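Local structure of glycosyl transferase family 8 (Streptococcus pneumoniae, 5GVV) at residues A[370-373]-A[374-377]; A[348-351]-A[352-356]; A[198-201]-A[202-205]; A[85-88]-A[89-92]; A[316-319]-A[320-323]. The protein transfers galactose from UDP-galactose to the terminal glucose of the already glycosylated serine-rich repeat protein PsrP, the third step of its O-glycosylation. One frame throughout, in Å; residues are numbered along the deposited sequence.

Contact 1 (A[370-373]-A[374-377])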
loop_
_atom_site.group_PDB
_atom_site.type_symbol
_atom_site.label_atom_id
_atom_site.label_comp_id
_atom_site.label_asym_id
_atom_site.label_seq_id
_atom_site.Cartn_x
_atom_site.Cartn_y
_atom_site.Cartn_z
ATOM N N ILE A 370 -22.885 25.913 21.896
ATOM C CA ILE A 370 -23.480 25.403 23.128
ATOM C C ILE A 370 -22.383 24.852 24.031
ATOM O O ILE A 370 -21.250 24.646 23.587
ATOM C CB ILE A 370 -24.547 24.327 22.850
ATOM C CG1 ILE A 370 -23.921 23.104 22.173
ATOM C CG2 ILE A 370 -25.663 24.908 21.980
ATOM C CD1 ILE A 370 -24.908 21.978 21.918
ATOM N N ALA A 371 -22.705 24.623 25.299
ATOM C CA ALA A 371 -21.685 24.197 26.253
ATOM C C ALA A 371 -22.271 23.338 27.364
ATOM O O ALA A 371 -23.495 23.225 27.495
ATOM C CB ALA A 371 -20.975 25.412 26.842
ATOM N N PHE A 372 -21.395 22.715 28.149
ATOM C CA PHE A 372 -21.817 22.049 29.379
ATOM C C PHE A 372 -21.710 23.032 30.534
ATOM O O PHE A 372 -20.989 24.025 30.427
ATOM C CB PHE A 372 -20.953 20.821 29.673
ATOM C CG PHE A 372 -21.352 19.592 28.898
ATOM C CD1 PHE A 372 -22.580 18.983 29.126
ATOM C CD2 PHE A 372 -20.495 19.036 27.959
ATOM C CE1 PHE A 372 -22.950 17.846 28.422
ATOM C CE2 PHE A 372 -20.854 17.898 27.249
ATOM C CZ PHE A 372 -22.085 17.302 27.484
ATOM N N ASP A 373 -22.414 22.746 31.631
ATOM C CA ASP A 373 -22.396 23.592 32.823
ATOM C C ASP A 373 -20.975 23.852 33.314
ATOM O O ASP A 373 -20.667 24.939 33.817
ATOM C CB ASP A 373 -23.233 22.954 33.946
ATOM C CG ASP A 373 -22.918 21.480 34.144
ATOM O OD1 ASP A 373 -21.897 21.003 33.605
ATOM O OD2 ASP A 373 -23.691 20.790 34.845
ATOM N N ASN A 374 -20.113 22.851 33.159
ATOM C CA ASN A 374 -18.738 22.935 33.645
ATOM C C ASN A 374 -17.694 23.247 32.563
ATOM O O ASN A 374 -16.493 23.144 32.818
ATOM C CB ASN A 374 -18.356 21.637 34.362
ATOM C CG ASN A 374 -18.382 20.434 33.436
ATOM O OD1 ASN A 374 -18.935 20.498 32.339
ATOM N ND2 ASN A 374 -17.798 19.324 33.880
ATOM N N THR A 375 -18.139 23.613 31.364
ATOM C CA THR A 375 -17.199 23.961 30.298
ATOM C C THR A 375 -17.451 25.347 29.705
ATOM O O THR A 375 -16.676 25.814 28.869
ATOM C CB THR A 375 -17.195 22.919 29.156
ATOM O OG1 THR A 375 -18.489 22.868 28.540
ATOM C CG2 THR A 375 -16.810 21.534 29.673
ATOM N N CYS A 376 -18.532 26.000 30.122
ATOM C CA CYS A 376 -18.799 27.352 29.641
ATOM C C CYS A 376 -17.751 28.305 30.203
ATOM O O CYS A 376 -17.292 28.137 31.338
ATOM C CB CYS A 376 -20.216 27.799 30.005
ATOM S SG CYS A 376 -20.683 27.481 31.699
ATOM N N SER A 377 -17.355 29.284 29.395
ATOM C CA SER A 377 -16.289 30.209 29.772
ATOM C C SER A 377 -16.653 31.046 30.993
ATOM O O SER A 377 -17.815 31.403 31.186
ATOM C CB SER A 377 -15.946 31.127 28.599
ATOM O OG SER A 377 -15.111 32.193 29.010
#

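Contact 2 (A[348-351]-A[352-356])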
loop_
_atom_site.group_PDB
_atom_site.type_symbol
_atom_site.label_atom_id
_atom_site.label_comp_id
_atom_site.label_asym_id
_atom_site.label_seq_id
_atom_site.Cartn_x
_atom_site.Cartn_y
_atom_site.Cartn_z
ATOM N N ASP A 348 -18.388 24.057 22.910
ATOM C CA ASP A 348 -17.433 24.540 23.895
ATOM C C ASP A 348 -17.287 23.502 25.000
ATOM O O ASP A 348 -17.907 23.625 26.058
ATOM C CB ASP A 348 -17.913 25.868 24.483
ATOM C CG ASP A 348 -16.792 26.669 25.104
ATOM O OD1 ASP A 348 -15.641 26.177 25.111
ATOM O OD2 ASP A 348 -17.063 27.789 25.587
ATOM N N LEU A 349 -16.457 22.487 24.756
ATOM C CA LEU A 349 -16.368 21.341 25.660
ATOM C C LEU A 349 -15.018 21.207 26.364
ATOM O O LEU A 349 -14.849 20.331 27.214
ATOM C CB LEU A 349 -16.658 20.048 24.895
ATOM C CG LEU A 349 -17.929 20.008 24.055
ATOM C CD1 LEU A 349 -18.077 18.662 23.359
ATOM C CD2 LEU A 349 -19.133 20.306 24.909
ATOM N N ASN A 350 -14.063 22.062 26.009
ATOM C CA ASN A 350 -12.703 21.948 26.540
ATOM C C ASN A 350 -12.554 22.568 27.929
ATOM O O ASN A 350 -13.143 23.607 28.216
ATOM C CB ASN A 350 -11.702 22.575 25.568
ATOM C CG ASN A 350 -12.061 23.999 25.211
ATOM O OD1 ASN A 350 -13.169 24.273 24.748
ATOM N ND2 ASN A 350 -11.132 24.922 25.438
ATOM N N HIS A 351 -11.735 21.939 28.769
ATOM C CA HIS A 351 -11.652 22.286 30.185
ATOM C C HIS A 351 -10.643 23.373 30.583
ATOM O O HIS A 351 -10.857 24.075 31.571
ATOM C CB HIS A 351 -11.419 21.023 31.022
ATOM C CG HIS A 351 -12.682 20.320 31.421
ATOM N ND1 HIS A 351 -13.452 20.719 32.490
ATOM C CD2 HIS A 351 -13.305 19.239 30.890
ATOM C CE1 HIS A 351 -14.494 19.921 32.604
ATOM N NE2 HIS A 351 -14.434 19.013 31.646
ATOM N N ASP A 352 -9.547 23.527 29.850
ATOM C CA ASP A 352 -8.565 24.520 30.278
ATOM C C ASP A 352 -8.907 25.929 29.794
ATOM O O ASP A 352 -10.009 26.169 29.292
ATOM C CB ASP A 352 -7.144 24.132 29.875
ATOM C CG ASP A 352 -6.128 24.482 30.949
ATOM O OD1 ASP A 352 -5.727 25.665 31.034
ATOM O OD2 ASP A 352 -5.744 23.576 31.720
ATOM N N ARG A 353 -7.968 26.857 29.969
ATOM C CA ARG A 353 -8.208 28.256 29.630
ATOM C C ARG A 353 -8.602 28.435 28.175
ATOM O O ARG A 353 -8.003 27.846 27.276
ATOM C CB ARG A 353 -7.000 29.130 29.964
ATOM C CG ARG A 353 -7.022 29.674 31.387
ATOM C CD ARG A 353 -5.895 30.670 31.614
ATOM N NE ARG A 353 -4.591 30.041 31.445
ATOM C CZ ARG A 353 -3.953 29.377 32.405
ATOM N NH1 ARG A 353 -4.495 29.260 33.613
ATOM N NH2 ARG A 353 -2.771 28.834 32.157
ATOM N N LYS A 354 -9.624 29.253 27.961
ATOM C CA LYS A 354 -10.221 29.395 26.643
ATOM C C LYS A 354 -9.350 30.178 25.670
ATOM O O LYS A 354 -8.669 31.132 26.045
ATOM C CB LYS A 354 -11.592 30.057 26.760
ATOM C CG LYS A 354 -12.553 29.314 27.666
ATOM C CD LYS A 354 -12.824 27.910 27.157
ATOM C CE LYS A 354 -13.873 27.221 28.019
ATOM N NZ LYS A 354 -14.221 25.858 27.521
ATOM N N LEU A 355 -9.376 29.750 24.413
ATOM C CA LEU A 355 -8.680 30.452 23.349
ATOM C C LEU A 355 -9.686 31.350 22.641
ATOM O O LEU A 355 -10.489 30.880 21.833
ATOM C CB LEU A 355 -8.037 29.447 22.396
ATOM C CG LEU A 355 -7.007 28.592 23.134
ATOM C CD1 LEU A 355 -6.709 27.291 22.408
ATOM C CD2 LEU A 355 -5.731 29.386 23.364
ATOM N N GLU A 356 -9.637 32.638 22.973
ATOM C CA GLU A 356 -10.669 33.598 22.584
ATOM C C GLU A 356 -11.003 33.633 21.095
ATOM O O GLU A 356 -12.175 33.577 20.734
ATOM C CB GLU A 356 -10.315 35.002 23.091
ATOM C CG GLU A 356 -11.032 35.406 24.385
ATOM C CD GLU A 356 -10.693 34.508 25.568
ATOM O OE1 GLU A 356 -9.688 33.767 25.508
ATOM O OE2 GLU A 356 -11.437 34.551 26.570
#

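Contact 3 (A[198-201]-A[202-205])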
loop_
_atom_site.group_PDB
_atom_site.type_symbol
_atom_site.label_atom_id
_atom_site.label_comp_id
_atom_site.label_asym_id
_atom_site.label_seq_id
_atom_site.Cartn_x
_atom_site.Cartn_y
_atom_site.Cartn_z
ATOM N N PHE A 198 -0.939 -23.682 5.922
ATOM C CA PHE A 198 0.060 -24.354 5.099
ATOM C C PHE A 198 1.247 -23.421 4.909
ATOM O O PHE A 198 1.187 -22.453 4.130
ATOM C CB PHE A 198 -0.551 -24.746 3.754
ATOM C CG PHE A 198 0.268 -25.744 2.970
ATOM C CD1 PHE A 198 1.307 -25.320 2.152
ATOM C CD2 PHE A 198 -0.007 -27.105 3.055
ATOM C CE1 PHE A 198 2.064 -26.240 1.427
ATOM C CE2 PHE A 198 0.741 -28.029 2.330
ATOM C CZ PHE A 198 1.776 -27.591 1.516
ATOM N N GLN A 199 2.328 -23.717 5.624
ATOM C CA GLN A 199 3.452 -22.796 5.725
ATOM C C GLN A 199 4.428 -22.898 4.554
ATOM O O GLN A 199 5.565 -23.366 4.687
ATOM C CB GLN A 199 4.129 -22.956 7.088
ATOM C CG GLN A 199 3.175 -22.576 8.237
ATOM C CD GLN A 199 3.354 -23.433 9.471
ATOM O OE1 GLN A 199 4.448 -23.505 10.028
ATOM N NE2 GLN A 199 2.277 -24.090 9.909
ATOM N N ILE A 200 3.960 -22.427 3.403
ATOM C CA ILE A 200 4.736 -22.433 2.173
ATOM C C ILE A 200 5.973 -21.536 2.293
ATOM O O ILE A 200 6.922 -21.653 1.510
ATOM C CB ILE A 200 3.851 -21.984 0.989
ATOM C CG1 ILE A 200 4.463 -22.404 -0.350
ATOM C CG2 ILE A 200 3.585 -20.484 1.043
ATOM C CD1 ILE A 200 4.223 -23.861 -0.692
ATOM N N GLY A 201 5.970 -20.651 3.287
ATOM C CA GLY A 201 7.110 -19.784 3.527
ATOM C C GLY A 201 8.316 -20.547 4.052
ATOM O O GLY A 201 9.440 -20.033 4.035
ATOM N N TYR A 202 8.090 -21.778 4.507
ATOM C CA TYR A 202 9.166 -22.608 5.052
ATOM C C TYR A 202 10.091 -23.161 3.967
ATOM O O TYR A 202 11.130 -23.754 4.281
ATOM C CB TYR A 202 8.587 -23.760 5.885
ATOM C CG TYR A 202 9.630 -24.620 6.582
ATOM C CD1 TYR A 202 10.478 -24.078 7.543
ATOM C CD2 TYR A 202 9.762 -25.972 6.282
ATOM C CE1 TYR A 202 11.426 -24.859 8.185
ATOM C CE2 TYR A 202 10.710 -26.758 6.914
ATOM C CZ TYR A 202 11.541 -26.193 7.865
ATOM O OH TYR A 202 12.487 -26.968 8.501
ATOM N N ASP A 203 9.721 -22.959 2.702
ATOM C CA ASP A 203 10.487 -23.496 1.570
ATOM C C ASP A 203 11.994 -23.262 1.681
ATOM O O ASP A 203 12.786 -24.192 1.499
ATOM C CB ASP A 203 9.973 -22.915 0.249
ATOM C CG ASP A 203 8.710 -23.604 -0.241
ATOM O OD1 ASP A 203 8.185 -24.479 0.485
ATOM O OD2 ASP A 203 8.236 -23.261 -1.349
ATOM N N TYR A 204 12.385 -22.026 1.985
ATOM C CA TYR A 204 13.798 -21.699 2.147
ATOM C C TYR A 204 14.396 -22.490 3.300
ATOM O O TYR A 204 15.498 -23.020 3.181
ATOM C CB TYR A 204 14.019 -20.197 2.373
ATOM C CG TYR A 204 15.490 -19.835 2.412
ATOM C CD1 TYR A 204 16.181 -19.532 1.243
ATOM C CD2 TYR A 204 16.198 -19.829 3.612
ATOM C CE1 TYR A 204 17.529 -19.220 1.266
ATOM C CE2 TYR A 204 17.548 -19.519 3.645
ATOM C CZ TYR A 204 18.205 -19.212 2.471
ATOM O OH TYR A 204 19.547 -18.909 2.496
ATOM N N GLY A 205 13.668 -22.568 4.410
ATOM C CA GLY A 205 14.109 -23.364 5.544
ATOM C C GLY A 205 14.234 -24.836 5.188
ATOM O O GLY A 205 15.230 -25.486 5.511
HETATM O O HOH W 1 6.844 -25.376 2.610
HETATM O O HOH W 2 10.590 -19.525 1.528
HETATM O O HOH W 3 11.759 -20.515 5.221
#

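Contact 4 (A[85-88]-A[89-92]). With UDP (uridine-5'-diphosphate), chain D.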
loop_
_atom_site.group_PDB
_atom_site.type_symbol
_atom_site.label_atom_id
_atom_site.label_comp_id
_atom_site.label_asym_id
_atom_site.label_seq_id
_atom_site.Cartn_x
_atom_site.Cartn_y
_atom_site.Cartn_z
ATOM N N HIS A 85 3.021 -3.694 19.318
ATOM C CA HIS A 85 3.635 -4.037 18.037
ATOM C C HIS A 85 5.158 -4.149 18.155
ATOM O O HIS A 85 5.762 -3.385 18.908
ATOM C CB HIS A 85 3.221 -3.033 16.959
ATOM C CG HIS A 85 1.831 -3.244 16.445
ATOM N ND1 HIS A 85 0.712 -3.060 17.232
ATOM C CD2 HIS A 85 1.377 -3.635 15.232
ATOM C CE1 HIS A 85 -0.371 -3.323 16.518
ATOM N NE2 HIS A 85 0.008 -3.673 15.304
HETATM N N MSE A 86 5.807 -5.029 17.434
HETATM C CA MSE A 86 5.254 -5.801 16.393
HETATM C C MSE A 86 4.158 -6.796 16.351
HETATM O O MSE A 86 3.007 -6.548 15.998
HETATM C CB MSE A 86 6.432 -6.657 15.880
HETATM C CG MSE A 86 7.695 -5.853 15.650
HETATM SE SE MSE A 86 8.481 -6.552 13.995
HETATM C CE MSE A 86 10.271 -7.069 14.630
ATOM N N THR A 87 4.586 -8.000 16.658
ATOM C CA THR A 87 3.778 -9.191 16.445
ATOM C C THR A 87 3.067 -9.656 17.710
ATOM O O THR A 87 2.625 -10.803 17.795
ATOM C CB THR A 87 4.673 -10.332 15.922
ATOM O OG1 THR A 87 3.926 -11.551 15.841
ATOM C CG2 THR A 87 5.863 -10.530 16.850
ATOM N N PHE A 88 2.942 -8.756 18.680
ATOM C CA PHE A 88 2.466 -9.125 20.010
ATOM C C PHE A 88 1.013 -8.728 20.276
ATOM O O PHE A 88 0.467 -9.024 21.341
ATOM C CB PHE A 88 3.363 -8.484 21.072
ATOM C CG PHE A 88 4.801 -8.915 20.998
ATOM C CD1 PHE A 88 5.232 -10.040 21.687
ATOM C CD2 PHE A 88 5.726 -8.191 20.255
ATOM C CE1 PHE A 88 6.556 -10.447 21.631
ATOM C CE2 PHE A 88 7.054 -8.589 20.194
ATOM C CZ PHE A 88 7.469 -9.721 20.882
ATOM N N ALA A 89 0.389 -8.062 19.311
ATOM C CA ALA A 89 -0.924 -7.463 19.523
ATOM C C ALA A 89 -2.039 -8.490 19.715
ATOM O O ALA A 89 -3.097 -8.171 20.259
ATOM C CB ALA A 89 -1.259 -6.512 18.383
ATOM N N ARG A 90 -1.801 -9.724 19.277
ATOM C CA ARG A 90 -2.816 -10.771 19.376
ATOM C C ARG A 90 -3.130 -11.136 20.831
ATOM O O ARG A 90 -4.144 -11.778 21.113
ATOM C CB ARG A 90 -2.405 -12.008 18.557
ATOM C CG ARG A 90 -1.076 -12.638 18.958
ATOM C CD ARG A 90 -0.596 -13.667 17.931
ATOM N NE ARG A 90 0.386 -13.102 17.005
ATOM C CZ ARG A 90 0.872 -13.742 15.945
ATOM N NH1 ARG A 90 1.765 -13.153 15.159
ATOM N NH2 ARG A 90 0.463 -14.971 15.665
ATOM N N TYR A 91 -2.263 -10.711 21.747
ATOM C CA TYR A 91 -2.492 -10.902 23.176
ATOM C C TYR A 91 -3.789 -10.218 23.624
ATOM O O TYR A 91 -4.506 -10.731 24.490
ATOM C CB TYR A 91 -1.322 -10.342 23.997
ATOM C CG TYR A 91 0.009 -11.057 23.837
ATOM C CD1 TYR A 91 0.109 -12.245 23.126
ATOM C CD2 TYR A 91 1.167 -10.542 24.415
ATOM C CE1 TYR A 91 1.324 -12.897 22.983
ATOM C CE2 TYR A 91 2.386 -11.186 24.274
ATOM C CZ TYR A 91 2.457 -12.366 23.559
ATOM O OH TYR A 91 3.664 -13.016 23.419
ATOM N N PHE A 92 -4.090 -9.064 23.025
ATOM C CA PHE A 92 -5.206 -8.224 23.474
ATOM C C PHE A 92 -6.542 -8.579 22.823
ATOM O O PHE A 92 -7.514 -7.836 22.949
ATOM C CB PHE A 92 -4.896 -6.745 23.219
ATOM C CG PHE A 92 -3.649 -6.259 23.903
ATOM C CD1 PHE A 92 -3.692 -5.829 25.222
ATOM C CD2 PHE A 92 -2.436 -6.230 23.226
ATOM C CE1 PHE A 92 -2.546 -5.376 25.858
ATOM C CE2 PHE A 92 -1.285 -5.779 23.853
ATOM C CZ PHE A 92 -1.340 -5.350 25.170
HETATM N N1 UDP D . 3.178 -7.467 11.444
HETATM C C2 UDP D . 2.860 -6.156 11.147
HETATM N N3 UDP D . 3.802 -5.311 10.590
HETATM C C4 UDP D . 5.075 -5.777 10.329
HETATM C C5 UDP D . 5.393 -7.101 10.627
HETATM C C6 UDP D . 4.468 -7.903 11.294
HETATM O O2 UDP D . 1.728 -5.742 11.382
HETATM O O4 UDP D . 5.915 -5.021 9.828
HETATM C "C1'" UDP D . 2.142 -8.341 12.038
HETATM C "C2'" UDP D . 1.391 -9.060 10.928
HETATM O "O2'" UDP D . 0.041 -9.247 11.290
HETATM C "C3'" UDP D . 2.069 -10.409 10.859
HETATM C "C4'" UDP D . 2.472 -10.635 12.310
HETATM O "O4'" UDP D . 2.739 -9.348 12.840
HETATM O "O3'" UDP D . 1.182 -11.398 10.381
HETATM C "C5'" UDP D . 3.690 -11.546 12.448
HETATM O "O5'" UDP D . 4.570 -11.287 11.376
HETATM P PA UDP D . 4.970 -12.494 10.396
HETATM O O1A UDP D . 3.711 -12.984 9.800
HETATM O O2A UDP D . 5.932 -12.035 9.367
HETATM O O3A UDP D . 5.648 -13.613 11.345
HETATM P PB UDP D . 5.756 -15.173 10.934
HETATM O O1B UDP D . 6.110 -15.989 12.119
HETATM O O2B UDP D . 6.835 -15.312 9.929
HETATM O O3B UDP D . 4.468 -15.638 10.364
#

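Contact 5 (A[316-319]-A[320-323])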
loop_
_atom_site.group_PDB
_atom_site.type_symbol
_atom_site.label_atom_id
_atom_site.label_comp_id
_atom_site.label_asym_id
_atom_site.label_seq_id
_atom_site.Cartn_x
_atom_site.Cartn_y
_atom_site.Cartn_z
ATOM N N LEU A 316 -7.522 11.520 23.360
ATOM C CA LEU A 316 -8.052 12.161 22.162
ATOM C C LEU A 316 -7.660 11.397 20.897
ATOM O O LEU A 316 -8.455 11.292 19.962
ATOM C CB LEU A 316 -7.582 13.620 22.070
ATOM C CG LEU A 316 -8.087 14.576 23.151
ATOM C CD1 LEU A 316 -7.631 15.992 22.870
ATOM C CD2 LEU A 316 -9.597 14.531 23.251
ATOM N N LEU A 317 -6.440 10.865 20.861
ATOM C CA LEU A 317 -5.992 10.114 19.691
ATOM C C LEU A 317 -6.816 8.844 19.532
ATOM O O LEU A 317 -7.102 8.423 18.414
ATOM C CB LEU A 317 -4.499 9.784 19.780
ATOM C CG LEU A 317 -3.542 10.976 19.757
ATOM C CD1 LEU A 317 -2.089 10.512 19.818
ATOM C CD2 LEU A 317 -3.768 11.828 18.527
ATOM N N ALA A 318 -7.219 8.250 20.651
ATOM C CA ALA A 318 -8.017 7.027 20.617
ATOM C C ALA A 318 -9.403 7.257 20.014
ATOM O O ALA A 318 -10.108 6.301 19.696
ATOM C CB ALA A 318 -8.140 6.430 22.016
ATOM N N LEU A 319 -9.795 8.521 19.859
ATOM C CA LEU A 319 -11.082 8.849 19.248
ATOM C C LEU A 319 -11.147 8.425 17.776
ATOM O O LEU A 319 -12.223 8.440 17.177
ATOM C CB LEU A 319 -11.384 10.345 19.387
ATOM C CG LEU A 319 -11.566 10.909 20.798
ATOM C CD1 LEU A 319 -11.753 12.421 20.769
ATOM C CD2 LEU A 319 -12.743 10.235 21.503
ATOM N N THR A 320 -10.004 8.051 17.200
ATOM C CA THR A 320 -9.952 7.537 15.829
ATOM C C THR A 320 -10.696 6.210 15.641
ATOM O O THR A 320 -10.927 5.777 14.510
ATOM C CB THR A 320 -8.498 7.348 15.346
ATOM O OG1 THR A 320 -7.786 6.491 16.252
ATOM C CG2 THR A 320 -7.786 8.682 15.250
ATOM N N ARG A 321 -11.077 5.568 16.741
ATOM C CA ARG A 321 -11.833 4.322 16.661
ATOM C C ARG A 321 -13.266 4.590 16.210
ATOM O O ARG A 321 -13.966 3.669 15.772
ATOM C CB ARG A 321 -11.825 3.597 18.008
ATOM C CG ARG A 321 -12.688 4.242 19.093
ATOM C CD ARG A 321 -12.344 3.685 20.465
ATOM N NE ARG A 321 -13.242 4.171 21.516
ATOM C CZ ARG A 321 -13.112 5.344 22.130
ATOM N NH1 ARG A 321 -12.135 6.176 21.788
ATOM N NH2 ARG A 321 -13.968 5.697 23.086
ATOM N N PHE A 322 -13.691 5.853 16.315
ATOM C CA PHE A 322 -15.015 6.270 15.860
ATOM C C PHE A 322 -14.949 6.709 14.411
ATOM O O PHE A 322 -13.999 7.386 14.012
ATOM C CB PHE A 322 -15.538 7.443 16.693
ATOM C CG PHE A 322 -15.748 7.119 18.140
ATOM C CD1 PHE A 322 -16.835 6.354 18.540
ATOM C CD2 PHE A 322 -14.883 7.612 19.107
ATOM C CE1 PHE A 322 -17.045 6.066 19.877
ATOM C CE2 PHE A 322 -15.085 7.330 20.446
ATOM C CZ PHE A 322 -16.167 6.552 20.833
ATOM N N PRO A 323 -15.971 6.342 13.620
ATOM C CA PRO A 323 -16.006 6.711 12.205
ATOM C C PRO A 323 -16.427 8.162 12.013
ATOM O O PRO A 323 -16.302 8.681 10.904
ATOM C CB PRO A 323 -17.074 5.776 11.632
ATOM C CG PRO A 323 -17.998 5.515 12.787
ATOM C CD PRO A 323 -17.116 5.492 14.006
#

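Contact 1 (A[370-373]-A[374-377])
T375 folds its hydroxyl back onto F372, where the chain leaves its strand and turns. A chi1 of 62° points OG1 back at the strand end, where F372 N donates to T375 OG1 over 2.9 Å. The same hydroxyl is bonded to D348 O on the neighbouring strand, and it also lies at the edge of the F372 ring, near the ring plane. In return, T375 N donates to F372 O at 3.0 Å and 165°, coming from above the carbonyl plane; C376 N adds a weak bond to the same oxygen. At the apex, D373 and N374 set their flat ends steeply against each other, carboxylate and amide planes 79° apart. D373 OD1 accepts a weak, strongly bent bond from N374 N, and its stronger partner is S391 OG. A371 CB meets C376 CB at 4.0 Å, while C376 SG rests 3.3 Å from D373 O. With D373 and N374 at its corners, this is a type I beta turn at the end of strand 369-372, in a six-stranded parallel sheet of Rossmann-like strand order.

Contact 2 (A[348-351]-A[352-356])
K354 reaches back across its own loop to D348 and N350. The loop joins strand 345-348 to helix 356-364, a strand-to-helix connection in the parallel, Rossmann-like sheet of the C-terminal part of the chain. From CB the lysine sets out with CG on the side of its backbone N; the chain bends once, at chi2 (-61°), then runs straight to NZ, which carries it back across the loop. CD is the first atom to meet the opposite side, passing N350 ND2 at 3.8 Å. CE lies nearer the acid, 3.6 Å from D348 OD1, and has N350 O beside it. NZ is where the loop is tied. It gives a short bond to N350 O, 2.6 Å, in the carbonyl plane, and a salt bridge to D348 OD1, 2.8 Å, which it meets from above the carboxylate plane. A weak bond from K354 NZ to N350 OD1, at 3.4 Å, and one to T375 O on the next strand's loop complete the cluster. D348 and N350 bring their OD1 atoms within 3.1 Å of each other; the ammonium group, within reach of both, probably offsets their repulsion. Both have further anchors: D348 OD2 is bonded to the hydroxyls of Y385 and Y359, and N350 OD1 takes a bond from N282 ND2. At the exposed bend of the loop, H351 NE2 is bonded to E290, while D352 OD1 holds the following amide, R353 N, at 2.8 Å, from the anti side of the carboxylate and 28° out of its plane.

Contact 3 (A[198-201]-A[202-205])
Beside the manganese and UDP pocket, Q199 and Y202 close the first of two overlapping turns that lead into helix 203-208. The Q199 side chain is about 4 Å from that of the metal ligand H227 and about 7 Å from UDP. Q199 is itself the centre of an inverse gamma turn, with I200 N bonded to F198 O. Y202 N then donates to Q199 O, 3.0 Å and 162°, and D203 N makes a weak bond to I200 O. The D203 carboxylate swings back over that last carbonyl, CG 3.2 Å from I200 O, and a water ties D203 OD1 to Q199 O. D203 OD2 forms a salt bridge with R242. Two other waters both donate to G201 O and pass the link on, one to Y204 N and the other to G205 N, in place of the direct G201 O to G205 N bond that a regular helix would probably have. The Y202 ring, its CG trans to the backbone nitrogen at chi1 -176°, lays one face over G205 C, near the rim. D203 and Y204 pack on L335 and N330 of the second subunit, while backbone bonds from F198 and G201 moor the turn to strand 225-227.

Contact 4 (A[85-88]-A[89-92])
The Y91 ring takes F88 O over one face, 3.2 Å above its plane and offset toward the rim. Side by side with it, pointing the same way, the F88 ring has T87 CG2 over one face and Y91 OH at its edge, the hydroxyl 3.8 Å from F88 CD1. That hydroxyl is bonded to T166. The R90 guanidinium keeps T87 OG1 and C5' of UDP at its edge, near its plane. R90 bends at chi3 (98°), which turns its edge to T87: NH1 gives a weak bond to T87 OG1, 2.8 Å, and NE another to T87 O, 3.3 Å. D177 takes a salt bridge from R90 NE and a weak bond from T87 OG1, which also lies 3.4 Å from C5' of UDP. The uracil O2 lies off the edge of the H85 ring, 4.4 Å from CD2, too far for a bond, and H85 CE1 stands 3.8 Å from A89 CB. The backbone is a 3-10 turn, Y91 N donating to F88 O at 3.2 Å. T87 and R90 line the UDP pocket of a GT-A glycosyltransferase, R90 NH1 making a long, weak ion pair with D106 OD1 of the manganese-binding DxD motif.

Contact 5 (A[316-319]-A[320-323])
L319, T320 and A318 carry most of the local contact where helix 314-317 tightens into a 3-10 turn. T320 grips L317 O with two bonds. Its hydroxyl OG1, which a chi1 of 56° swings back toward the preceding turn, donates at 3.0 Å in the carbonyl plane; its own N reaches the same oxygen from above that plane. A318 offers its carbonyl in much the same way, but the two donors come from opposite faces: R321 N at 3.2 Å and, at the far end of an extended side chain, R321 NH1 at 2.9 Å, with A318 O almost in the guanidinium plane. R321 NH2 goes on to a salt bridge with D293. L319 adds the apolar part. Its CD2 lies 3.9 Å from F322 CE2, and that ring carbon in turn sits 3.2 Å above the guanidinium plane of R321, over its centre, so the ring carbon covers one face of the guanidinium. F322 N closes the series on L319 O at 3.1 Å. Outward, L319 packs on helix 292-298, while L317 and T320 touch F238 of the second subunit. Three successive bonds from residue i+3 back to residue i are the mark of a 3-10 helix, here finishing the helix-to-strand connection before strand 325-328 of the Rossmann-like sheet.

How the contacts relate
Contacts 1 and 2 form one unit: their centres are 9 Å apart, T375 joins them through its polar atoms, and F372 CD2 packs on L349 CD2 at 3.6 Å. Both sit in the C-terminal Rossmann-like sheet, far from the nucleotide. Contacts 3 and 4 belong to the GT-A domain, 23 Å apart between centres; contact 4 touches UDP directly, whereas contact 3 stands behind the metal ligand H227. Contact 5 occupies the middle, its centre 20 Å from those of both contact 2 and contact 4. It shares with contact 3 a place against the second subunit. Contacts 1 and 3 are farthest apart, 61 Å between centres.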